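Side-chain contacts in glutaryl-CoA dehydrogenase (Mycobacterium smegmatis, PDB 3SF6), which is a flavoprotein of the acyl-CoA dehydrogenase family that binds dihydroflavine-adenine dinucleotide: residues 28-31 with 32-36; 319-322 with 323-326. One frame throughout, in Å; residues are numbered along the deposited sequence.

Contact 1: residues 28-31 with 32-36; sequences AVLS and AEERE. With SO4 (sulfate ion), chain S.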
ATOM      1  N   ALA A  28     -13.891  25.366  13.179  1.00 12.99           N
ATOM      2  CA  ALA A  28     -15.269  25.270  13.579  1.00 14.32           C
ATOM      3  C   ALA A  28     -15.544  24.171  14.606  1.00 13.14           C
ATOM      4  O   ALA A  28     -16.578  24.211  15.291  1.00 14.13           O
ATOM      5  CB  ALA A  28     -16.200  25.116  12.317  1.00 15.28           C
ATOM      6  N   VAL A  29     -14.634  23.209  14.761  1.00 11.76           N
ATOM      7  CA  VAL A  29     -14.799  22.203  15.809  1.00 11.35           C
ATOM      8  C   VAL A  29     -13.940  22.392  17.067  1.00  9.10           C
ATOM      9  O   VAL A  29     -13.893  21.502  17.930  1.00  9.40           O
ATOM     10  CB  VAL A  29     -14.643  20.789  15.264  1.00 11.53           C
ATOM     11  CG1 VAL A  29     -15.864  20.478  14.269  1.00 13.83           C
ATOM     12  CG2 VAL A  29     -13.283  20.613  14.663  1.00 13.02           C
ATOM     13  N   LEU A  30     -13.313  23.565  17.164  1.00  8.45           N
ATOM     14  CA  LEU A  30     -12.553  24.002  18.336  1.00  8.44           C
ATOM     15  C   LEU A  30     -13.247  25.174  18.998  1.00  8.28           C
ATOM     16  O   LEU A  30     -14.084  25.858  18.371  1.00  9.31           O
ATOM     17  CB  LEU A  30     -11.147  24.421  17.931  1.00  8.11           C
ATOM     18  CG  LEU A  30     -10.333  23.354  17.182  1.00  7.98           C
ATOM     19  CD1 LEU A  30      -8.987  23.956  16.777  1.00  8.85           C
ATOM     20  CD2 LEU A  30     -10.130  22.104  18.024  1.00  7.80           C
ATOM     21  N   SER A  31     -12.938  25.387  20.270  1.00  7.90           N
ATOM     22  CA  SER A  31     -13.417  26.553  20.995  1.00  7.91           C
ATOM     23  C   SER A  31     -12.475  27.732  20.793  1.00  8.19           C
ATOM     24  O   SER A  31     -11.306  27.557  20.402  1.00  7.99           O
ATOM     25  CB  SER A  31     -13.531  26.237  22.469  1.00  8.98           C
ATOM     26  OG  SER A  31     -12.270  26.095  23.055  1.00  8.29           O
ATOM     27  N   ALA A  32     -12.962  28.921  21.146  1.00  8.17           N
ATOM     28  CA  ALA A  32     -12.129  30.135  21.087  1.00  8.83           C
ATOM     29  C   ALA A  32     -10.926  30.000  22.040  1.00  8.43           C
ATOM     30  O   ALA A  32      -9.818  30.423  21.693  1.00  9.07           O
ATOM     31  CB  ALA A  32     -12.977  31.373  21.432  1.00  8.36           C
ATOM     32  N   GLU A  33     -11.129  29.389  23.216  1.00  9.15           N
ATOM     33  CA  GLU A  33     -10.042  29.162  24.172  1.00  9.28           C
ATOM     34  C   GLU A  33      -8.972  28.256  23.597  1.00  8.96           C
ATOM     35  O   GLU A  33      -7.778  28.454  23.808  1.00  9.18           O
ATOM     36  CB  GLU A  33     -10.589  28.550  25.472  1.00 10.02           C
ATOM     37  CG  GLU A  33     -11.456  29.503  26.288  1.00 13.53           C
ATOM     38  CD  GLU A  33     -12.921  29.621  25.861  1.00 16.40           C
ATOM     39  OE1 GLU A  33     -13.402  28.992  24.869  1.00 15.19           O
ATOM     40  OE2 GLU A  33     -13.639  30.381  26.589  1.00 17.80           O
ATOM     41  N   GLU A  34      -9.402  27.192  22.938  1.00  7.98           N
ATOM     42  CA  GLU A  34      -8.504  26.250  22.288  1.00  7.10           C
ATOM     43  C   GLU A  34      -7.730  26.894  21.129  1.00  7.11           C
ATOM     44  O   GLU A  34      -6.529  26.730  21.018  1.00  7.19           O
ATOM     45  CB  GLU A  34      -9.285  25.053  21.783  1.00  6.44           C
ATOM     46  CG  GLU A  34      -9.823  24.161  22.895  1.00  7.66           C
ATOM     47  CD  GLU A  34     -10.939  23.226  22.496  1.00  8.09           C
ATOM     48  OE1 GLU A  34     -11.410  23.212  21.321  1.00  7.59           O
ATOM     49  OE2 GLU A  34     -11.379  22.486  23.412  1.00 10.17           O
ATOM     50  N   ARG A  35      -8.433  27.653  20.293  1.00  7.26           N
ATOM     51  CA  ARG A  35      -7.809  28.343  19.192  1.00  7.30           C
ATOM     52  C   ARG A  35      -6.786  29.378  19.701  1.00  6.89           C
ATOM     53  O   ARG A  35      -5.708  29.555  19.108  1.00  7.77           O
ATOM     54  CB  ARG A  35      -8.842  28.994  18.255  1.00  8.29           C
ATOM     55  CG  ARG A  35      -9.727  28.008  17.490  1.00  8.45           C
ATOM     56  CD  ARG A  35     -10.538  28.675  16.413  1.00 10.40           C
ATOM     57  NE  ARG A  35     -11.400  29.733  16.934  1.00  8.67           N
ATOM     58  CZ  ARG A  35     -12.619  29.592  17.435  1.00 10.84           C
ATOM     59  NH1 ARG A  35     -13.240  28.400  17.430  1.00  9.83           N
ATOM     60  NH2 ARG A  35     -13.233  30.658  17.921  1.00 10.40           N
ATOM     61  N   GLU A  36      -7.112  30.089  20.778  1.00  7.48           N
ATOM     62  CA  GLU A  36      -6.166  31.036  21.363  1.00  7.54           C
ATOM     63  C   GLU A  36      -4.864  30.380  21.825  1.00  7.14           C
ATOM     64  O   GLU A  36      -3.768  30.852  21.525  1.00  6.83           O
ATOM     65  CB  GLU A  36      -6.802  31.779  22.534  1.00  8.37           C
ATOM     66  CG  GLU A  36      -5.910  32.794  23.173  1.00 10.23           C
ATOM     67  CD  GLU A  36      -6.548  33.691  24.199  1.00 12.11           C
ATOM     68  OE1 GLU A  36      -7.775  33.880  24.227  1.00 10.81           O
ATOM     69  OE2 GLU A  36      -5.750  34.244  24.986  1.00 15.33           O
TER
HETATM   70  S   SO4 S 417     -16.522  29.322  20.330  1.00 28.98           S
HETATM   71  O1  SO4 S 417     -17.894  28.794  20.278  1.00 30.89           O
HETATM   72  O2  SO4 S 417     -15.819  29.048  21.596  1.00 22.77           O
HETATM   73  O3  SO4 S 417     -16.852  30.770  20.500  1.00 34.18           O
HETATM   74  O4  SO4 S 417     -15.811  29.070  19.016  1.00 23.62           O

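Contact 2: residues 319-322 with 323-326; sequences LHLG and RQKD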
ATOM      1  N   LEU A 319      -8.617  14.688  17.735  1.00  4.80           N
ATOM      2  CA  LEU A 319      -9.618  15.513  18.424  1.00  5.79           C
ATOM      3  C   LEU A 319     -10.626  14.639  19.195  1.00  5.61           C
ATOM      4  O   LEU A 319     -10.987  14.938  20.342  1.00  6.62           O
ATOM      5  CB  LEU A 319     -10.343  16.401  17.423  1.00  7.00           C
ATOM      6  CG  LEU A 319     -11.302  17.419  18.042  1.00  8.94           C
ATOM      7  CD1 LEU A 319     -10.629  18.322  19.085  1.00 12.06           C
ATOM      8  CD2 LEU A 319     -11.920  18.280  16.865  1.00 14.12           C
ATOM      9  N   HIS A 320     -11.099  13.589  18.566  1.00  5.77           N
ATOM     10  CA  HIS A 320     -12.005  12.643  19.208  1.00  5.72           C
ATOM     11  C   HIS A 320     -11.396  12.067  20.488  1.00  5.19           C
ATOM     12  O   HIS A 320     -12.020  12.035  21.540  1.00  6.40           O
ATOM     13  CB  HIS A 320     -12.346  11.512  18.209  1.00  5.90           C
ATOM     14  CG  HIS A 320     -13.240  10.468  18.768  1.00  8.71           C
ATOM     15  ND1 HIS A 320     -14.556  10.736  19.062  1.00 13.44           N
ATOM     16  CD2 HIS A 320     -13.050   9.154  19.021  1.00  8.59           C
ATOM     17  CE1 HIS A 320     -15.131   9.623  19.516  1.00 14.88           C
ATOM     18  NE2 HIS A 320     -14.239   8.653  19.500  1.00 11.38           N
ATOM     19  N   LEU A 321     -10.137  11.659  20.393  1.00  6.16           N
ATOM     20  CA  LEU A 321      -9.453  11.097  21.558  1.00  5.63           C
ATOM     21  C   LEU A 321      -9.278  12.158  22.648  1.00  5.26           C
ATOM     22  O   LEU A 321      -9.425  11.868  23.838  1.00  6.81           O
ATOM     23  CB  LEU A 321      -8.105  10.487  21.172  1.00  6.23           C
ATOM     24  CG  LEU A 321      -8.138   9.275  20.245  1.00  7.38           C
ATOM     25  CD1 LEU A 321      -6.706   9.012  19.643  1.00  7.91           C
ATOM     26  CD2 LEU A 321      -8.759   7.997  20.926  1.00 11.13           C
ATOM     27  N   GLY A 322      -8.934  13.380  22.254  1.00  5.36           N
ATOM     28  CA  GLY A 322      -8.822  14.457  23.218  1.00  5.00           C
ATOM     29  C   GLY A 322     -10.130  14.792  23.900  1.00  5.62           C
ATOM     30  O   GLY A 322     -10.170  15.024  25.111  1.00  6.68           O
ATOM     31  N   ARG A 323     -11.216  14.827  23.127  1.00  5.83           N
ATOM     32  CA  ARG A 323     -12.534  15.054  23.734  1.00  6.50           C
ATOM     33  C   ARG A 323     -12.860  13.930  24.725  1.00  7.13           C
ATOM     34  O   ARG A 323     -13.413  14.199  25.781  1.00  7.13           O
ATOM     35  CB  ARG A 323     -13.626  15.198  22.684  1.00  7.45           C
ATOM     36  CG  ARG A 323     -13.401  16.427  21.749  1.00  8.66           C
ATOM     37  CD  ARG A 323     -14.065  17.641  22.248  1.00 11.45           C
ATOM     38  NE  ARG A 323     -13.834  18.803  21.365  1.00 10.45           N
ATOM     39  CZ  ARG A 323     -13.155  19.909  21.689  1.00  9.83           C
ATOM     40  NH1 ARG A 323     -12.660  20.095  22.888  1.00  8.42           N
ATOM     41  NH2 ARG A 323     -13.009  20.875  20.772  1.00  9.56           N
ATOM     42  N   GLN A 324     -12.516  12.680  24.395  1.00  6.71           N
ATOM     43  CA  GLN A 324     -12.741  11.569  25.311  1.00  9.27           C
ATOM     44  C   GLN A 324     -11.911  11.740  26.587  1.00  9.28           C
ATOM     45  O   GLN A 324     -12.393  11.501  27.702  1.00  9.74           O
ATOM     46  CB  GLN A 324     -12.410  10.223  24.653  1.00 10.74           C
ATOM     47  CG  GLN A 324     -13.393   9.769  23.564  1.00 13.52           C
ATOM     48  CD  GLN A 324     -12.961   8.449  22.909  1.00 17.58           C
ATOM     49  OE1 GLN A 324     -11.798   8.259  22.492  1.00 17.97           O
ATOM     50  NE2 GLN A 324     -13.901   7.537  22.800  1.00 19.66           N
ATOM     51  N   LYS A 325     -10.654  12.144  26.404  1.00  8.35           N
ATOM     52  CA  LYS A 325      -9.739  12.321  27.531  1.00  8.80           C
ATOM     53  C   LYS A 325     -10.263  13.379  28.509  1.00  8.94           C
ATOM     54  O   LYS A 325     -10.202  13.173  29.726  1.00  9.39           O
ATOM     55  CB  LYS A 325      -8.335  12.639  27.030  1.00  9.05           C
ATOM     56  CG  LYS A 325      -7.194  12.629  28.091  1.00 11.05           C
ATOM     57  CD  LYS A 325      -5.815  12.623  27.425  1.00 10.83           C
ATOM     58  CE  LYS A 325      -4.651  12.916  28.424  1.00 13.28           C
ATOM     59  NZ  LYS A 325      -4.446  11.843  29.318  1.00 15.45           N
ATOM     60  N   ASP A 326     -10.792  14.489  27.985  1.00  8.16           N
ATOM     61  CA  ASP A 326     -11.344  15.544  28.828  1.00  8.66           C
ATOM     62  C   ASP A 326     -12.606  15.085  29.539  1.00 10.91           C
ATOM     63  O   ASP A 326     -12.888  15.509  30.667  1.00 11.83           O
ATOM     64  CB  ASP A 326     -11.584  16.826  28.002  1.00  8.73           C
ATOM     65  CG  ASP A 326     -10.285  17.587  27.737  1.00  8.87           C
ATOM     66  OD1 ASP A 326      -9.427  17.669  28.659  1.00 10.85           O
ATOM     67  OD2 ASP A 326     -10.169  18.119  26.612  1.00  9.38           O
TER

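Contact 1: residues 28-31 with 32-36
S31 and E34 hold one another by two bonds running in opposite senses. The backbone N of E34 gives its hydrogen to S31 OG at 3.1 Å, and S31 N donates to E34 OE1 at 2.9 Å, nearly straight at 166° but reaching the oxygen from above the carboxylate plane. A chi1 of 70° sets S31 OG between its own backbone N and carbonyl carbon, from where it faces the first turn. Serine suits the place because its short hydroxyl can accept from an N-H of the first turn, where no preceding turn of helix supplies a carbonyl. The glutamate chain runs extended beyond CG, alongside S31, with E34 CG 3.1 Å from S31 OG. This reciprocal pair is a capping box, with S31 as N-cap of helix 32-49 in the helical N-terminal domain of the acyl-CoA dehydrogenase fold. The first regular helical bond follows, R35 N to S31 O. Outward from the box, L30 CB lies 3.6 Å from E34 OE1 and 3.9 Å from R35 CG; the buried side chain also packs on L96 of helix 91-104. R35 bends at chi3 (-58°), carrying its guanidinium back over the helix start, where S31 O lies above one face, off centre toward the rim. A sulfate ion, probably from the crystallisation liquor, sits at the edge: its O4 accepts from R35 NH1 at 3.1 Å and from NH2, and its O2 from A32 N at 2.9 Å. The A32 N-H and the arginine charge would together be expected to favour an anion. R35 NH1 also bonds N27 O, and E34 OE2 pairs with R323.

Contact 2: residues 319-322 with 323-326
This is a contact between residues three and four apart within one helix, near the C-terminal end of helix 298-327 in the helical C-terminal domain of the acyl-CoA dehydrogenase fold. Successive backbone bonds tie the two turns, from R323 N to L319 O at 2.8 Å through to D326 N to G322 O at 3.0 Å. On one side of the helix L319 and R323 lie alongside each other and point the same way. L319 CD1 rests over one face of the guanidinium, off centre toward its rim and 3.9 Å from R323 NH2. R323 CG, anti to its own carbonyl carbon, lies 3.2 Å from L319 O, and a bend at chi2 (-91°) then turns the guanidinium beside L319. Arginine suits this place: its flat face accepts a methyl while its N-H groups bond elsewhere, here to E34 and V29 O. On another side Q324 crosses H320, Q324 CG above one face of the imidazole but off toward the rim, ring and amide planes 35° apart. With CG of H320 anti to the backbone N (chi1 179°), the ring leans toward the following turn, and its NE2 comes within 3.5 Å of Q324 NE2. That approach of two nitrogens is consistent with a shared target, I24 O of the second subunit, bonded by H320 NE2 and weakly by Q324 NE2. The amide oxygen turns the other way, Q324 OE1 lying 3.4 Å from L321 CD2. K325 leads off to a salt bridge with E260 and a cation-pi contact with F263, both on helix 252-286. D326 takes the N-H groups of A91 and V92 at the start of helix 91-104, whose V92 also packs on L319 and R323, while L321 and Q324 lean on Q334 of helix 332-357.

In the fold
Both contacts are local and partly buried, but half the touching residues of contact 2 are buried against two of six in contact 1, which lies farther from the centre of the chain. Contact 1 lies at a helix start, where side chains stand in for missing backbone partners and an anion gathers; contact 2 lies in the last turns of a helix, where the backbone still supplies its own bonds and side chains are spent on neighbours. They meet directly: R323 NH1 forms a 2.8 Å salt bridge with E34 OE2, and L319 packs on V29 and L30. Helix 91-104 touches both. The second subunit reaches each as well, through V29 in contact 1 and through H320 and Q324 in contact 2.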